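Local coordinates for Bpsl2520 (Burkholderia pseudomallei K96243, PDB 6F03), which is a secreted antigen and putative exported protein of unknown molecular function that belongs to the DUF2059 family, at residues Ala40-Ala45 / Ala132-Tyr137. Sequence-based numbering, arbitrary orientation.
Sequences ADKKAA and AYAKYY
K42 sets its CG anti to the backbone N (chi1 -170°) and stays extended through all the later torsions. This carries its ammonium group straight from helix 40-52 to the C-terminal end of helix 119-136. There NZ donates two hydrogen bonds to main-chain oxygens. One runs from K42 NZ to A134 O at 2.7 Å. It lies in the carbonyl plane, on a lone pair, with a C=O...N angle of 128°. The other runs from K42 NZ to Y137 O, also 2.7 Å. It is in the carbonyl plane too and meets its oxygen more nearly head-on, at 156°. K42 CE passes beside the methyl of A134, 4.0 Å from its CB, the one side-chain to side-chain contact between the two segments.

Y137 is the first residue to leave helical geometry, and its carbonyl turns back toward the lysine. The ammonium group lies at the C-terminal end of helix 119-136, where the helix dipole would probably favour a positive charge. T139 and I142 of helix 139-150 also touch the K42 side chain. The Y137 ring leads away from K42, and its OH hydrogen-bonds Q161 of the second subunit. A lysine side chain grips two main-chain carbonyls at the C-terminal end of a helix, joining helix 40-52 to the turn between helices 119-136 and 139-150 of this all-helical fold.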
ATOM      1  N   ALA B  40      -8.204 -20.602 -26.760  1.00 48.11           N
ATOM      2  CA  ALA B  40      -8.463 -19.500 -27.680  1.00 45.57           C
ATOM      3  C   ALA B  40      -9.709 -18.703 -27.289  1.00 43.52           C
ATOM      4  O   ALA B  40      -9.692 -17.466 -27.314  1.00 42.98           O
ATOM      5  CB  ALA B  40      -8.595 -20.038 -29.107  1.00 43.69           C
ATOM      6  N   ASP B  41     -10.790 -19.387 -26.902  1.00 36.57           N
ATOM      7  CA  ASP B  41     -12.025 -18.675 -26.604  1.00 39.34           C
ATOM      8  C   ASP B  41     -11.910 -17.904 -25.299  1.00 38.44           C
ATOM      9  O   ASP B  41     -12.486 -16.815 -25.167  1.00 39.51           O
ATOM     10  CB  ASP B  41     -13.206 -19.653 -26.551  1.00 45.18           C
ATOM     11  CG  ASP B  41     -13.510 -20.264 -27.909  1.00 49.79           C
ATOM     12  OD1 ASP B  41     -13.238 -19.591 -28.934  0.52 50.13           O
ATOM     13  OD2 ASP B  41     -14.002 -21.421 -27.948  0.55 50.67           O
ATOM     14  N   LYS B  42     -11.148 -18.432 -24.342  1.00 36.24           N
ATOM     15  CA  LYS B  42     -10.890 -17.698 -23.109  1.00 36.41           C
ATOM     16  C   LYS B  42      -9.992 -16.485 -23.359  1.00 34.59           C
ATOM     17  O   LYS B  42     -10.241 -15.406 -22.810  1.00 30.89           O
ATOM     18  CB  LYS B  42     -10.280 -18.629 -22.062  1.00 35.11           C
ATOM     19  CG  LYS B  42     -10.206 -18.007 -20.671  1.00 34.77           C
ATOM     20  CD  LYS B  42      -9.928 -19.071 -19.614  1.00 35.69           C
ATOM     21  CE  LYS B  42     -10.110 -18.496 -18.229  1.00 34.10           C
ATOM     22  NZ  LYS B  42      -9.849 -19.496 -17.159  1.00 31.16           N
ATOM     23  N   LYS B  43      -8.947 -16.638 -24.179  1.00 36.43           N
ATOM     24  CA  LYS B  43      -8.086 -15.503 -24.496  1.00 35.07           C
ATOM     25  C   LYS B  43      -8.885 -14.359 -25.115  1.00 36.02           C
ATOM     26  O   LYS B  43      -8.757 -13.199 -24.704  1.00 34.18           O
ATOM     27  CB  LYS B  43      -6.956 -15.938 -25.431  1.00 40.77           C
ATOM     28  CG  LYS B  43      -5.935 -14.822 -25.733  1.00 48.46           C
ATOM     29  CD  LYS B  43      -4.811 -15.287 -26.665  1.00 54.10           C
ATOM     30  CE  LYS B  43      -3.934 -14.119 -27.144  1.00 57.90           C
ATOM     31  NZ  LYS B  43      -3.175 -13.414 -26.074  1.00 58.36           N
ATOM     32  N   ALA B  44      -9.724 -14.671 -26.106  1.00 32.16           N
ATOM     33  CA  ALA B  44     -10.508 -13.624 -26.750  1.00 31.91           C
ATOM     34  C   ALA B  44     -11.472 -12.969 -25.772  1.00 29.59           C
ATOM     35  O   ALA B  44     -11.731 -11.770 -25.867  1.00 30.76           O
ATOM     36  CB  ALA B  44     -11.265 -14.194 -27.950  1.00 33.22           C
ATOM     37  N   ALA B  45     -12.003 -13.724 -24.816  1.00 29.10           N
ATOM     38  CA  ALA B  45     -12.884 -13.109 -23.828  1.00 27.77           C
ATOM     39  C   ALA B  45     -12.104 -12.169 -22.920  1.00 27.54           C
ATOM     40  O   ALA B  45     -12.557 -11.057 -22.621  1.00 28.88           O
ATOM     41  CB  ALA B  45     -13.600 -14.195 -23.015  1.00 25.88           C
ATOM     42  N   ALA B 132      -3.283 -13.560 -14.816  1.00 25.60           N
ATOM     43  CA  ALA B 132      -4.023 -13.439 -13.563  1.00 25.71           C
ATOM     44  C   ALA B 132      -5.530 -13.668 -13.773  1.00 26.47           C
ATOM     45  O   ALA B 132      -6.174 -14.360 -12.973  1.00 22.81           O
ATOM     46  CB  ALA B 132      -3.774 -12.070 -12.934  1.00 22.81           C
ATOM     47  N   TYR B 133      -6.118 -13.087 -14.830  1.00 22.89           N
ATOM     48  CA  TYR B 133      -7.551 -13.295 -15.043  1.00 27.60           C
ATOM     49  C   TYR B 133      -7.860 -14.742 -15.390  1.00 29.22           C
ATOM     50  O   TYR B 133      -8.851 -15.297 -14.912  1.00 29.88           O
ATOM     51  CB  TYR B 133      -8.097 -12.360 -16.127  1.00 25.51           C
ATOM     52  CG  TYR B 133      -8.469 -11.025 -15.534  1.00 30.39           C
ATOM     53  CD1 TYR B 133      -9.679 -10.859 -14.858  1.00 34.30           C
ATOM     54  CD2 TYR B 133      -7.580  -9.943 -15.584  1.00 27.44           C
ATOM     55  CE1 TYR B 133     -10.015  -9.635 -14.280  1.00 34.42           C
ATOM     56  CE2 TYR B 133      -7.895  -8.724 -15.012  1.00 29.09           C
ATOM     57  CZ  TYR B 133      -9.111  -8.573 -14.360  1.00 34.08           C
ATOM     58  OH  TYR B 133      -9.416  -7.365 -13.775  1.00 34.61           O
ATOM     59  N   ALA B 134      -7.024 -15.375 -16.212  1.00 31.64           N
ATOM     60  CA  ALA B 134      -7.300 -16.748 -16.616  1.00 33.68           C
ATOM     61  C   ALA B 134      -7.234 -17.704 -15.432  1.00 33.18           C
ATOM     62  O   ALA B 134      -7.896 -18.750 -15.438  1.00 32.36           O
ATOM     63  CB  ALA B 134      -6.318 -17.180 -17.708  1.00 33.69           C
ATOM     64  N   LYS B 135      -6.399 -17.383 -14.444  1.00 35.05           N
ATOM     65  CA  LYS B 135      -6.195 -18.239 -13.281  1.00 35.18           C
ATOM     66  C   LYS B 135      -7.388 -18.228 -12.329  1.00 32.71           C
ATOM     67  O   LYS B 135      -7.731 -19.264 -11.751  1.00 30.33           O
ATOM     68  CB  LYS B 135      -4.933 -17.794 -12.550  1.00 35.58           C
ATOM     69  CG  LYS B 135      -4.632 -18.503 -11.240  1.00 40.33           C
ATOM     70  CD  LYS B 135      -3.326 -17.925 -10.678  1.00 42.33           C
ATOM     71  CE  LYS B 135      -2.986 -18.449  -9.299  1.00 46.17           C
ATOM     72  NZ  LYS B 135      -1.751 -17.767  -8.788  1.00 49.76           N
ATOM     73  N   TYR B 136      -7.999 -17.069 -12.103  1.00 30.76           N
ATOM     74  CA  TYR B 136      -9.028 -16.979 -11.075  1.00 32.13           C
ATOM     75  C   TYR B 136     -10.458 -16.985 -11.628  1.00 28.63           C
ATOM     76  O   TYR B 136     -11.405 -17.144 -10.854  1.00 26.37           O
ATOM     77  CB  TYR B 136      -8.801 -15.727 -10.219  1.00 30.61           C
ATOM     78  CG  TYR B 136      -7.566 -15.807  -9.357  1.00 35.46           C
ATOM     79  CD1 TYR B 136      -7.542 -16.581  -8.185  1.00 37.51           C
ATOM     80  CD2 TYR B 136      -6.408 -15.129  -9.716  1.00 34.50           C
ATOM     81  CE1 TYR B 136      -6.384 -16.662  -7.401  1.00 36.20           C
ATOM     82  CE2 TYR B 136      -5.268 -15.202  -8.937  1.00 34.51           C
ATOM     83  CZ  TYR B 136      -5.263 -15.964  -7.785  1.00 36.87           C
ATOM     84  OH  TYR B 136      -4.113 -16.018  -7.030  1.00 43.13           O
ATOM     85  N   TYR B 137     -10.647 -16.817 -12.932  1.00 26.48           N
ATOM     86  CA  TYR B 137     -11.994 -16.702 -13.475  1.00 24.07           C
ATOM     87  C   TYR B 137     -12.183 -17.697 -14.605  1.00 25.26           C
ATOM     88  O   TYR B 137     -11.263 -17.963 -15.384  1.00 26.43           O
ATOM     89  CB  TYR B 137     -12.281 -15.295 -14.006  1.00 20.85           C
ATOM     90  CG  TYR B 137     -12.430 -14.194 -12.962  1.00 23.33           C
ATOM     91  CD1 TYR B 137     -13.501 -14.168 -12.078  1.00 25.10           C
ATOM     92  CD2 TYR B 137     -11.525 -13.161 -12.900  1.00 20.79           C
ATOM     93  CE1 TYR B 137     -13.644 -13.138 -11.144  1.00 24.55           C
ATOM     94  CE2 TYR B 137     -11.661 -12.137 -11.983  1.00 24.26           C
ATOM     95  CZ  TYR B 137     -12.710 -12.113 -11.114  1.00 26.53           C
ATOM     96  OH  TYR B 137     -12.826 -11.049 -10.217  1.00 25.39           O
TER